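Side-chain contacts in DUF574 domain-containing protein (Thermobifida fusca, PDB 2QE6), which is a putative methyltransferase that binds S-adenosylmethionine and probably passes its methyl group to a substrate not yet identified: residues F133-D136 and E141-L144; A135-P140 and I161-M166. The protein carries 1 engineered substitution. One frame throughout, in Å; residues are numbered along the deposited sequence.

Interaction 1. Residues F133-D136 and E141-L144; sequences FTAD and EYIL. With SAM (S-adenosylmethionine), chain F.
Where edge strand 130-134 gives way to the loop before helix 140-145, F133, A135 and D136 receive Y142 and I143 from the helix's first turn. A135 takes both helix side chains on one methyl: its CB lies 3.7 Å from CE2 of Y142, near the plane of that ring and so at its edge. I143 CG1 meets the same A135 CB at 3.8 Å. Because CG2 of I143 is anti to the backbone N, it branches toward F133, where CZ of the phenyl lies 4.2 Å from it. This is the link from a parallel strand to the following helix in the Rossmann-like class I methyltransferase fold, recognisable from the strand order 3-2-1-4-5-7-6, and its loop borders the cofactor. I143 also sends CD1 to within 3.6 Å of D136 O, so this methyl packs on the loop's peptide group. The D136 carboxylate points elsewhere: CG is anti to the backbone N (chi1 -174°), and OD1 accepts a hydrogen bond from the adenine N6 of SAM at 2.8 Å. A135 O lies 3.2 Å from SAM C2. Behind the contact, V110 of strand 106-111 touches A135, F133 and I143, while H146 stacks on the F133 ring.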
loop_
_atom_site.group_PDB
_atom_site.type_symbol
_atom_site.label_atom_id
_atom_site.label_comp_id
_atom_site.label_asym_id
_atom_site.label_seq_id
_atom_site.Cartn_x
_atom_site.Cartn_y
_atom_site.Cartn_z
ATOM N N PHE A 133 -13.908 -3.402 -0.800
ATOM C CA PHE A 133 -14.899 -2.340 -0.797
ATOM C C PHE A 133 -14.290 -0.958 -0.948
ATOM O O PHE A 133 -13.077 -0.752 -0.765
ATOM C CB PHE A 133 -15.847 -2.447 0.420
ATOM C CG PHE A 133 -15.208 -2.166 1.760
ATOM C CD1 PHE A 133 -14.601 -3.185 2.494
ATOM C CD2 PHE A 133 -15.284 -0.892 2.327
ATOM C CE1 PHE A 133 -14.044 -2.924 3.763
ATOM C CE2 PHE A 133 -14.753 -0.625 3.591
ATOM C CZ PHE A 133 -14.125 -1.643 4.307
ATOM N N THR A 134 -15.147 -0.007 -1.328
ATOM C CA THR A 134 -14.728 1.383 -1.541
ATOM C C THR A 134 -14.902 2.156 -0.227
ATOM O O THR A 134 -15.925 2.073 0.417
ATOM C CB THR A 134 -15.539 2.012 -2.694
ATOM O OG1 THR A 134 -15.435 1.170 -3.850
ATOM C CG2 THR A 134 -15.045 3.408 -3.041
ATOM N N ALA A 135 -13.864 2.868 0.200
ATOM C CA ALA A 135 -13.996 3.688 1.366
ATOM C C ALA A 135 -12.780 4.589 1.428
ATOM O O ALA A 135 -11.779 4.368 0.738
ATOM C CB ALA A 135 -14.109 2.842 2.627
ATOM N N ASP A 136 -12.873 5.596 2.274
ATOM C CA ASP A 136 -11.758 6.501 2.518
ATOM C C ASP A 136 -11.043 6.139 3.814
ATOM O O ASP A 136 -11.590 6.265 4.909
ATOM C CB ASP A 136 -12.301 7.911 2.601
ATOM C CG ASP A 136 -11.232 8.942 2.710
ATOM O OD1 ASP A 136 -10.098 8.625 3.066
ATOM O OD2 ASP A 136 -11.543 10.097 2.407
ATOM N N GLU A 141 -13.044 4.782 11.597
ATOM C CA GLU A 141 -14.296 4.386 12.229
ATOM C C GLU A 141 -15.208 3.719 11.223
ATOM O O GLU A 141 -15.754 2.668 11.498
ATOM C CB GLU A 141 -15.004 5.583 12.868
ATOM N N TYR A 142 -15.366 4.315 10.052
ATOM C CA TYR A 142 -16.203 3.707 9.024
ATOM C C TYR A 142 -15.590 2.360 8.548
ATOM O O TYR A 142 -16.281 1.351 8.456
ATOM C CB TYR A 142 -16.421 4.683 7.841
ATOM C CG TYR A 142 -17.221 4.080 6.712
ATOM C CD1 TYR A 142 -18.612 4.064 6.742
ATOM C CD2 TYR A 142 -16.586 3.499 5.630
ATOM C CE1 TYR A 142 -19.333 3.482 5.724
ATOM C CE2 TYR A 142 -17.292 2.933 4.604
ATOM C CZ TYR A 142 -18.660 2.925 4.639
ATOM O OH TYR A 142 -19.344 2.319 3.596
ATOM N N ILE A 143 -14.291 2.332 8.269
ATOM C CA ILE A 143 -13.681 1.109 7.726
ATOM C C ILE A 143 -13.731 -0.040 8.750
ATOM O O ILE A 143 -14.140 -1.160 8.426
ATOM C CB ILE A 143 -12.245 1.364 7.227
ATOM C CG1 ILE A 143 -12.283 2.138 5.908
ATOM C CG2 ILE A 143 -11.473 0.060 7.018
ATOM C CD1 ILE A 143 -10.971 2.799 5.576
ATOM N N LEU A 144 -13.357 0.249 9.990
ATOM C CA LEU A 144 -13.250 -0.797 10.997
ATOM C C LEU A 144 -14.604 -1.374 11.405
ATOM O O LEU A 144 -14.665 -2.443 12.021
ATOM C CB LEU A 144 -12.475 -0.299 12.212
ATOM C CG LEU A 144 -10.998 0.044 11.968
ATOM C CD1 LEU A 144 -10.460 0.858 13.140
ATOM C CD2 LEU A 144 -10.173 -1.234 11.738
HETATM N N SAM F . -1.186 -0.347 -1.882
HETATM C CA SAM F . -0.853 -0.552 -3.346
HETATM C C SAM F . 0.632 -0.796 -3.492
HETATM O O SAM F . 1.062 -1.449 -4.437
HETATM O OXT SAM F . 1.426 -0.314 -2.673
HETATM C CB SAM F . -1.201 0.613 -4.293
HETATM C CG SAM F . -0.445 1.929 -4.051
HETATM S SD SAM F . -1.003 3.359 -5.035
HETATM C CE SAM F . -2.300 2.480 -5.940
HETATM C "C5'" SAM F . -2.036 4.088 -3.747
HETATM C "C4'" SAM F . -3.479 3.616 -3.527
HETATM O "O4'" SAM F . -3.985 4.185 -2.315
HETATM C "C3'" SAM F . -4.458 4.053 -4.629
HETATM O "O3'" SAM F . -5.196 2.952 -5.128
HETATM C "C2'" SAM F . -5.366 5.103 -4.007
HETATM O "O2'" SAM F . -6.659 5.219 -4.614
HETATM C "C1'" SAM F . -5.325 4.641 -2.554
HETATM N N9 SAM F . -5.660 5.749 -1.659
HETATM C C8 SAM F . -4.987 6.953 -1.455
HETATM N N7 SAM F . -5.663 7.671 -0.519
HETATM C C5 SAM F . -6.742 6.924 -0.122
HETATM C C6 SAM F . -7.746 7.170 0.827
HETATM N N6 SAM F . -7.753 8.349 1.507
HETATM N N1 SAM F . -8.708 6.190 1.006
HETATM C C2 SAM F . -8.695 4.981 0.281
HETATM N N3 SAM F . -7.703 4.744 -0.666
HETATM C C4 SAM F . -6.745 5.712 -0.837
#

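Interaction 2. Residues A135-P140 and I161-M166. With SAM (S-adenosylmethionine), chain F.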
loop_
_atom_site.group_PDB
_atom_site.type_symbol
_atom_site.label_atom_id
_atom_site.label_comp_id
_atom_site.label_asym_id
_atom_site.label_seq_id
_atom_site.Cartn_x
_atom_site.Cartn_y
_atom_site.Cartn_z
ATOM N N ALA A 135 -13.864 2.868 0.200
ATOM C CA ALA A 135 -13.996 3.688 1.366
ATOM C C ALA A 135 -12.780 4.589 1.428
ATOM O O ALA A 135 -11.779 4.368 0.738
ATOM C CB ALA A 135 -14.109 2.842 2.627
ATOM N N ASP A 136 -12.873 5.596 2.274
ATOM C CA ASP A 136 -11.758 6.501 2.518
ATOM C C ASP A 136 -11.043 6.139 3.814
ATOM O O ASP A 136 -11.590 6.265 4.909
ATOM C CB ASP A 136 -12.301 7.911 2.601
ATOM C CG ASP A 136 -11.232 8.942 2.710
ATOM O OD1 ASP A 136 -10.098 8.625 3.066
ATOM O OD2 ASP A 136 -11.543 10.097 2.407
ATOM N N VAL A 137 -9.787 5.742 3.666
ATOM C CA VAL A 137 -8.880 5.328 4.765
ATOM C C VAL A 137 -8.715 6.355 5.880
ATOM O O VAL A 137 -8.367 6.013 7.022
ATOM C CB VAL A 137 -7.515 4.951 4.098
ATOM C CG1 VAL A 137 -6.353 4.896 5.082
ATOM C CG2 VAL A 137 -7.719 3.644 3.358
ATOM N N ARG A 138 -8.993 7.620 5.561
ATOM C CA ARG A 138 -8.951 8.677 6.555
ATOM C C ARG A 138 -10.152 8.660 7.497
ATOM O O ARG A 138 -10.240 9.489 8.409
ATOM C CB ARG A 138 -8.836 10.008 5.859
ATOM C CG ARG A 138 -7.534 10.129 5.092
ATOM C CD ARG A 138 -7.505 11.429 4.322
ATOM N NE ARG A 138 -8.517 11.415 3.271
ATOM C CZ ARG A 138 -8.697 12.378 2.376
ATOM N NH1 ARG A 138 -7.920 13.453 2.384
ATOM N NH2 ARG A 138 -9.664 12.264 1.471
ATOM N N ASP A 139 -11.072 7.715 7.284
ATOM C CA ASP A 139 -12.198 7.486 8.180
ATOM C C ASP A 139 -12.142 6.057 8.779
ATOM O O ASP A 139 -12.936 5.198 8.390
ATOM C CB ASP A 139 -13.500 7.689 7.400
ATOM C CG ASP A 139 -14.720 7.806 8.300
ATOM O OD1 ASP A 139 -14.588 7.675 9.541
ATOM O OD2 ASP A 139 -15.818 8.021 7.744
ATOM N N PRO A 140 -11.213 5.821 9.730
ATOM C CA PRO A 140 -10.978 4.517 10.347
ATOM C C PRO A 140 -12.230 3.920 10.974
ATOM O O PRO A 140 -12.436 2.708 10.892
ATOM C CB PRO A 140 -9.948 4.818 11.459
ATOM C CG PRO A 140 -9.405 6.133 11.181
ATOM C CD PRO A 140 -10.284 6.852 10.248
ATOM N N ILE A 161 -2.465 -4.886 9.478
ATOM C CA ILE A 161 -2.996 -3.747 8.709
ATOM C C ILE A 161 -1.892 -3.160 7.821
ATOM O O ILE A 161 -0.749 -3.009 8.253
ATOM C CB ILE A 161 -3.562 -2.650 9.629
ATOM C CG1 ILE A 161 -4.784 -3.169 10.399
ATOM C CG2 ILE A 161 -3.935 -1.431 8.814
ATOM C CD1 ILE A 161 -5.384 -2.171 11.395
HETATM N N MSE A 162 -2.219 -2.895 6.564
HETATM C CA MSE A 162 -1.225 -2.488 5.567
HETATM C C MSE A 162 -1.589 -1.122 5.058
HETATM O O MSE A 162 -2.746 -0.856 4.765
HETATM C CB MSE A 162 -1.224 -3.463 4.398
HETATM C CG MSE A 162 -0.847 -4.870 4.773
HETATM SE SE MSE A 162 -1.251 -6.151 3.376
HETATM C CE MSE A 162 -0.310 -5.466 1.803
ATOM N N LEU A 163 -0.616 -0.214 5.068
ATOM C CA LEU A 163 -0.714 1.046 4.371
ATOM C C LEU A 163 0.473 1.117 3.393
ATOM O O LEU A 163 1.269 2.057 3.396
ATOM C CB LEU A 163 -0.713 2.222 5.353
ATOM C CG LEU A 163 -2.012 2.369 6.169
ATOM C CD1 LEU A 163 -1.811 1.981 7.563
ATOM C CD2 LEU A 163 -2.518 3.802 6.096
ATOM N N VAL A 164 0.590 0.071 2.588
ATOM C CA VAL A 164 1.645 -0.085 1.622
ATOM C C VAL A 164 1.329 0.885 0.449
ATOM O O VAL A 164 0.204 0.915 -0.046
ATOM C CB VAL A 164 1.778 -1.597 1.188
ATOM C CG1 VAL A 164 2.793 -1.772 0.034
ATOM C CG2 VAL A 164 2.216 -2.458 2.391
ATOM N N GLY A 165 2.303 1.724 0.088
ATOM C CA GLY A 165 2.132 2.736 -0.938
ATOM C C GLY A 165 1.076 3.776 -0.664
ATOM O O GLY A 165 0.533 4.384 -1.616
HETATM N N MSE A 166 0.782 3.987 0.624
HETATM C CA MSE A 166 -0.436 4.715 1.081
HETATM C C MSE A 166 -0.022 5.843 2.062
HETATM O O MSE A 166 -0.667 6.914 2.121
HETATM C CB MSE A 166 -1.412 3.626 1.682
HETATM C CG MSE A 166 -2.938 3.860 2.111
HETATM SE SE MSE A 166 -3.805 5.174 1.059
HETATM C CE MSE A 166 -4.076 6.461 2.484
HETATM N N SAM F . -1.186 -0.347 -1.882
HETATM C CA SAM F . -0.853 -0.552 -3.346
HETATM C C SAM F . 0.632 -0.796 -3.492
HETATM O O SAM F . 1.062 -1.449 -4.437
HETATM O OXT SAM F . 1.426 -0.314 -2.673
HETATM C CB SAM F . -1.201 0.613 -4.293
HETATM C CG SAM F . -0.445 1.929 -4.051
HETATM S SD SAM F . -1.003 3.359 -5.035
HETATM C CE SAM F . -2.300 2.480 -5.940
HETATM C "C5'" SAM F . -2.036 4.088 -3.747
HETATM C "C4'" SAM F . -3.479 3.616 -3.527
HETATM O "O4'" SAM F . -3.985 4.185 -2.315
HETATM C "C3'" SAM F . -4.458 4.053 -4.629
HETATM O "O3'" SAM F . -5.196 2.952 -5.128
HETATM C "C2'" SAM F . -5.366 5.103 -4.007
HETATM O "O2'" SAM F . -6.659 5.219 -4.614
HETATM C "C1'" SAM F . -5.325 4.641 -2.554
HETATM N N9 SAM F . -5.660 5.749 -1.659
HETATM C C8 SAM F . -4.987 6.953 -1.455
HETATM N N7 SAM F . -5.663 7.671 -0.519
HETATM C C5 SAM F . -6.742 6.924 -0.122
HETATM C C6 SAM F . -7.746 7.170 0.827
HETATM N N6 SAM F . -7.753 8.349 1.507
HETATM N N1 SAM F . -8.708 6.190 1.006
HETATM C C2 SAM F . -8.695 4.981 0.281
HETATM N N3 SAM F . -7.703 4.744 -0.666
HETATM C C4 SAM F . -6.745 5.712 -0.837
#
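L163, the last residue of strand 160-163, offers CD2 to CG1 of V137 at 4.1 Å, the two side chains crossing at a slant. At V164 the chain turns to the cofactor, and its carbonyl O accepts a hydrogen bond from the amino N of SAM at 2.6 Å. G165 follows with a positive phi of 61°; a CB modelled there would lie 2.4 Å from the carboxylate OXT of SAM, so the lack of a side chain has a steric reason. In M166, a selenomethionine, the bend at chi2 (31°) lays SE over the imidazole part of the adenine, 3.3 Å from SAM C8, and the one at chi3 turns CE on toward V137. There CE meets V137 CG1 tip to tip at 3.8 Å, and V137 CG2 covers the same adenine face near C2. In class I methyltransferases such loops, at the C-terminal ends of parallel strands, commonly hold the cofactor, and here the one following strand 130-134 reads the adenine edge. V137 N donates to SAM N1 at 2.9 Å, nearly straight at 165°. The backbone there is set by a type I turn from D136 to D139 and by an Asx turn, R138 N reaching D136 OD1 from above the carboxylate plane. R138 also grips that carboxylate side-on: NE donates to the syn lone pair of OD1, and NH2 forms a salt bridge with OD2 at 3.0 Å. An alanine in place of D136 would take away both carboxylate oxygens, which is likely to leave the R138 guanidinium freer to turn and the adenine amino group without this acceptor. D139 stands at the N-cap of helix 140-145.

How the interactions relate
Both contacts start from the loop after strand 130-134, and their segments overlap at A135 and D136, which touch the helix in interaction 1 but meet SAM and not 161-166 in interaction 2. Interaction 1 is local and partly buried, near the sheet's edge, burying 212 Å² in all; its side-chain contacts are aliphatic and aromatic, with the exposed Y142 among them. Interaction 2 is wholly buried, nearer the chain's centre, and covers 112 Å²; it spans to the central strand 160-163, with the adenine beside its apolar contacts and polar bonds to the cofactor along its margins. The two join where I143 CD1 packs 3.4 Å from V137 CA, bringing helix 140-145 up against an adenine-binding residue.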